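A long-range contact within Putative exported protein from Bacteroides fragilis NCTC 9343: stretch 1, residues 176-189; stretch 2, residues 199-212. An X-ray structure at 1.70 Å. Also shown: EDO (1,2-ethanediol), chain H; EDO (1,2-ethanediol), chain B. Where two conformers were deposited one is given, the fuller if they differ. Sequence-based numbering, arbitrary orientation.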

# COMPACT_ATOMS: atom_id res chain seq x y z
N ARG A 176 1.93 12.08 8.75
CA ARG A 176 2.26 10.67 8.62
C ARG A 176 1.01 9.83 8.43
O ARG A 176 0.98 8.97 7.60
CB ARG A 176 3.09 10.19 9.82
CG ARG A 176 4.40 10.94 10.00
CD ARG A 176 5.10 10.61 11.32
NE ARG A 176 5.55 9.19 11.40
CZ ARG A 176 6.74 8.72 11.02
NH1 ARG A 176 7.64 9.50 10.48
NH2 ARG A 176 7.05 7.43 11.18
N LYS A 177 -0.06 10.17 9.13
CA LYS A 177 -1.31 9.41 9.07
C LYS A 177 -1.94 9.57 7.69
O LYS A 177 -2.29 8.59 7.01
CB LYS A 177 -2.28 9.85 10.14
CG LYS A 177 -3.57 9.05 10.14
CD LYS A 177 -3.33 7.61 10.49
CE LYS A 177 -4.66 6.86 10.74
NZ LYS A 177 -5.14 7.17 12.13
N MSE A 178 -2.09 10.81 7.24
CA MSE A 178 -2.71 11.05 5.94
C MSE A 178 -1.89 10.54 4.76
O MSE A 178 -2.43 10.08 3.75
CB MSE A 178 -2.99 12.52 5.80
CG MSE A 178 -4.12 12.90 6.74
SE MSE A 178 -4.81 14.73 6.41
CE MSE A 178 -3.62 15.61 7.49
N SER A 179 -0.58 10.60 4.89
CA SER A 179 0.27 10.05 3.82
C SER A 179 0.03 8.53 3.69
O SER A 179 -0.04 7.97 2.58
CB SER A 179 1.72 10.36 4.13
OG SER A 179 1.97 11.76 4.04
N SER A 180 -0.10 7.84 4.82
CA SER A 180 -0.43 6.39 4.80
C SER A 180 -1.81 6.12 4.16
O SER A 180 -1.98 5.20 3.37
CB SER A 180 -0.41 5.78 6.20
OG SER A 180 0.93 5.82 6.72
N THR A 181 -2.79 6.96 4.48
CA THR A 181 -4.11 6.78 3.95
C THR A 181 -4.10 7.01 2.44
O THR A 181 -4.75 6.25 1.69
CB THR A 181 -5.17 7.70 4.64
OG1 THR A 181 -5.06 7.63 6.08
CG2 THR A 181 -6.59 7.27 4.27
N MSE A 182 -3.41 8.06 1.96
CA MSE A 182 -3.28 8.30 0.51
C MSE A 182 -2.63 7.11 -0.20
O MSE A 182 -3.10 6.68 -1.27
CB MSE A 182 -2.55 9.59 0.21
CG MSE A 182 -3.41 10.83 0.57
SE MSE A 182 -2.57 12.48 -0.05
CE MSE A 182 -1.20 12.65 1.34
N GLN A 183 -1.59 6.55 0.40
CA GLN A 183 -0.92 5.39 -0.22
C GLN A 183 -1.84 4.18 -0.27
O GLN A 183 -1.82 3.39 -1.22
CB GLN A 183 0.40 5.09 0.51
CG GLN A 183 1.26 4.05 -0.16
CD GLN A 183 1.72 4.50 -1.54
OE1 GLN A 183 2.47 5.46 -1.65
NE2 GLN A 183 1.26 3.82 -2.60
N SER A 184 -2.65 4.02 0.77
CA SER A 184 -3.62 2.92 0.81
C SER A 184 -4.64 3.06 -0.33
O SER A 184 -5.07 2.09 -0.99
CB SER A 184 -4.34 2.89 2.16
OG SER A 184 -5.08 1.72 2.21
N ILE A 185 -5.07 4.31 -0.55
CA ILE A 185 -6.02 4.58 -1.63
C ILE A 185 -5.39 4.30 -2.99
O ILE A 185 -6.01 3.66 -3.89
CB ILE A 185 -6.52 6.06 -1.57
CG1 ILE A 185 -7.44 6.25 -0.32
CG2 ILE A 185 -7.16 6.46 -2.94
CD1 ILE A 185 -7.71 7.70 0.11
N LEU A 186 -4.14 4.74 -3.17
CA LEU A 186 -3.39 4.43 -4.42
C LEU A 186 -3.30 2.91 -4.68
O LEU A 186 -3.56 2.43 -5.80
CB LEU A 186 -1.99 5.04 -4.38
CG LEU A 186 -1.93 6.58 -4.44
CD1 LEU A 186 -0.50 7.02 -4.20
CD2 LEU A 186 -2.50 7.11 -5.74
N ASN A 187 -2.94 2.18 -3.65
CA ASN A 187 -2.80 0.71 -3.75
C ASN A 187 -4.11 -0.00 -4.10
O ASN A 187 -4.11 -1.01 -4.84
CB ASN A 187 -2.19 0.09 -2.46
CG ASN A 187 -0.78 0.60 -2.15
OD1 ASN A 187 -0.10 1.17 -3.00
ND2 ASN A 187 -0.37 0.42 -0.90
N LEU A 188 -5.25 0.50 -3.59
CA LEU A 188 -6.57 -0.02 -4.01
C LEU A 188 -6.89 0.37 -5.43
O LEU A 188 -7.36 -0.46 -6.23
CB LEU A 188 -7.72 0.47 -3.10
CG LEU A 188 -7.83 -0.01 -1.65
CD1 LEU A 188 -8.67 1.00 -0.81
CD2 LEU A 188 -8.38 -1.44 -1.52
N TYR A 189 -6.64 1.64 -5.77
CA TYR A 189 -6.96 2.14 -7.10
C TYR A 189 -6.20 1.33 -8.18
O TYR A 189 -6.70 1.11 -9.27
CB TYR A 189 -6.72 3.66 -7.24
CG TYR A 189 -7.13 4.10 -8.63
CD1 TYR A 189 -8.48 4.15 -9.00
CD2 TYR A 189 -6.18 4.32 -9.62
CE1 TYR A 189 -8.84 4.48 -10.32
CE2 TYR A 189 -6.55 4.60 -10.91
CZ TYR A 189 -7.86 4.69 -11.27
OH TYR A 189 -8.24 4.98 -12.57
N ARG A 199 -14.76 0.34 -1.37
CA ARG A 199 -13.61 0.37 -0.45
C ARG A 199 -12.79 1.66 -0.65
O ARG A 199 -12.42 2.31 0.33
CB ARG A 199 -12.74 -0.87 -0.58
CG ARG A 199 -11.60 -0.90 0.39
CD ARG A 199 -12.07 -0.91 1.83
NE ARG A 199 -10.93 -1.16 2.70
CZ ARG A 199 -10.97 -1.27 4.02
NH1 ARG A 199 -12.11 -1.17 4.70
NH2 ARG A 199 -9.83 -1.50 4.67
N ILE A 200 -12.55 2.07 -1.91
CA ILE A 200 -11.88 3.36 -2.20
C ILE A 200 -12.70 4.50 -1.56
O ILE A 200 -12.17 5.37 -0.88
CB ILE A 200 -11.74 3.59 -3.68
CG1 ILE A 200 -10.75 2.59 -4.28
CG2 ILE A 200 -11.29 5.10 -3.98
CD1 ILE A 200 -10.80 2.49 -5.77
N ASP A 201 -14.03 4.44 -1.71
CA ASP A 201 -14.86 5.51 -1.14
C ASP A 201 -14.75 5.58 0.39
O ASP A 201 -14.75 6.67 0.99
CB ASP A 201 -16.30 5.35 -1.57
CG ASP A 201 -16.49 5.39 -3.07
OD1 ASP A 201 -15.62 5.91 -3.80
OD2 ASP A 201 -17.55 4.93 -3.54
N LEU A 202 -14.65 4.41 1.02
CA LEU A 202 -14.54 4.31 2.47
C LEU A 202 -13.23 4.95 2.91
O LEU A 202 -13.18 5.74 3.87
CB LEU A 202 -14.54 2.83 2.87
CG LEU A 202 -14.68 2.52 4.35
CD1 LEU A 202 -15.94 3.16 4.97
CD2 LEU A 202 -14.71 1.00 4.50
N LYS A 203 -12.15 4.64 2.20
CA LYS A 203 -10.86 5.20 2.56
C LYS A 203 -10.78 6.72 2.29
O LYS A 203 -10.12 7.45 3.03
CB LYS A 203 -9.71 4.49 1.84
CG LYS A 203 -9.55 3.03 2.23
CD LYS A 203 -9.16 2.82 3.68
CE LYS A 203 -7.66 2.98 3.93
NZ LYS A 203 -7.28 2.64 5.34
N VAL A 204 -11.46 7.20 1.24
CA VAL A 204 -11.58 8.65 0.99
C VAL A 204 -12.34 9.32 2.11
O VAL A 204 -11.98 10.44 2.59
CB VAL A 204 -12.22 8.94 -0.37
CG1 VAL A 204 -12.57 10.43 -0.46
CG2 VAL A 204 -11.30 8.46 -1.50
N ALA A 205 -13.35 8.64 2.65
CA ALA A 205 -14.08 9.18 3.79
C ALA A 205 -13.19 9.21 5.04
O ALA A 205 -13.27 10.15 5.83
CB ALA A 205 -15.39 8.33 4.04
N GLU A 206 -12.31 8.23 5.22
CA GLU A 206 -11.34 8.26 6.34
C GLU A 206 -10.39 9.42 6.16
O GLU A 206 -10.09 10.15 7.13
CB GLU A 206 -10.52 6.99 6.42
CG GLU A 206 -11.29 5.77 6.85
CD GLU A 206 -10.45 4.49 6.80
OE1 GLU A 206 -9.19 4.56 6.69
OE2 GLU A 206 -11.10 3.40 6.85
N LEU A 207 -9.88 9.56 4.94
CA LEU A 207 -8.96 10.65 4.64
C LEU A 207 -9.62 12.00 4.93
O LEU A 207 -9.00 12.92 5.48
CB LEU A 207 -8.45 10.54 3.22
CG LEU A 207 -7.35 11.56 2.83
CD1 LEU A 207 -6.15 11.60 3.77
CD2 LEU A 207 -6.93 11.28 1.39
N THR A 208 -10.88 12.12 4.53
CA THR A 208 -11.63 13.35 4.79
C THR A 208 -11.76 13.65 6.30
O THR A 208 -11.54 14.78 6.72
CB THR A 208 -12.98 13.29 4.11
OG1 THR A 208 -12.81 13.19 2.68
CG2 THR A 208 -13.82 14.54 4.46
N LYS A 209 -12.09 12.63 7.11
CA LYS A 209 -12.11 12.78 8.56
C LYS A 209 -10.75 13.21 9.10
O LYS A 209 -10.69 14.08 9.98
CB LYS A 209 -12.54 11.49 9.25
CG LYS A 209 -13.99 11.17 9.07
CD LYS A 209 -14.31 9.73 9.60
CE LYS A 209 -15.27 8.91 8.65
NZ LYS A 209 -14.75 7.52 8.19
N GLN A 210 -9.66 12.61 8.59
CA GLN A 210 -8.32 13.01 9.01
C GLN A 210 -8.06 14.48 8.66
O GLN A 210 -7.49 15.27 9.44
CB GLN A 210 -7.26 12.07 8.38
CG GLN A 210 -7.39 10.65 8.94
CD GLN A 210 -6.77 9.58 8.12
OE1 GLN A 210 -6.04 9.83 7.16
NE2 GLN A 210 -7.12 8.35 8.48
N LEU A 211 -8.46 14.87 7.46
CA LEU A 211 -8.24 16.25 7.01
C LEU A 211 -9.05 17.24 7.87
O LEU A 211 -8.51 18.25 8.29
CB LEU A 211 -8.56 16.41 5.53
CG LEU A 211 -8.41 17.80 4.95
CD1 LEU A 211 -7.03 18.36 5.21
CD2 LEU A 211 -8.73 17.77 3.43
N ASP A 212 -10.30 16.91 8.17
CA ASP A 212 -11.16 17.70 9.11
C ASP A 212 -10.47 17.84 10.48
O ASP A 212 -10.42 18.89 11.04
CB ASP A 212 -12.56 17.05 9.30
CG ASP A 212 -13.48 17.16 8.07
OD1 ASP A 212 -13.26 18.00 7.20
OD2 ASP A 212 -14.48 16.38 8.02
C1 EDO H . 0.72 2.22 3.15
O1 EDO H . -0.71 2.39 3.32
C2 EDO H . 1.53 3.32 3.84
O2 EDO H . 1.52 3.16 5.29
C1 EDO B . 3.79 5.96 9.79
O1 EDO B . 4.81 6.80 9.27
C2 EDO B . 4.31 5.08 10.92
O2 EDO B . 4.89 5.77 12.04

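How do the two helices meet at the start of stretch 1? They run nearly antiparallel, at 166°, with axes 9.7 Å apart at closest, so Lys177 and Met178 face the C-terminal part of stretch 2. Lys177 CE lies 3.7 Å from Gln210 NE2. Met178, a selenomethionine, packs its CG 3.6 Å from Gln210 CB and its SE 4.2 Å from Leu211 CB.

What does Thr181 contribute? Its CA-to-CB bond points toward stretch 2, and its hydroxyl donates a hydrogen bond across the contact, Thr181 OG1 to Gln210 OE1 at 2.6 Å. Its methyl serves packing instead, with Thr181 CG2 3.9 Å from Leu207 CB.

Where is the packing most interlocked? Leu207 is a knob in the hole formed by Met178, Thr181, Met182 and Ile185. Although the CA-to-CB bond of Met182 points away, its CG still reaches within 3.6 Å of Leu207 CD2; Ile185 CD1 approaches that same CD2 to 3.9 Å.

How does the contact finish? Lys203 lays its aliphatic chain along stretch 1: its CB is 3.6 Å from Ile185 CG1, and its CG 3.8 Å from Leu188 CD1. Its charged end is paired within stretch 2, where Lys203 NZ forms a salt bridge with Glu206 OE1 at 3.0 Å. Beyond, Leu188 CB meets Ile200 CG1 at 3.9 Å, and Ile200 CD1 sits at the edge of the Tyr189 ring.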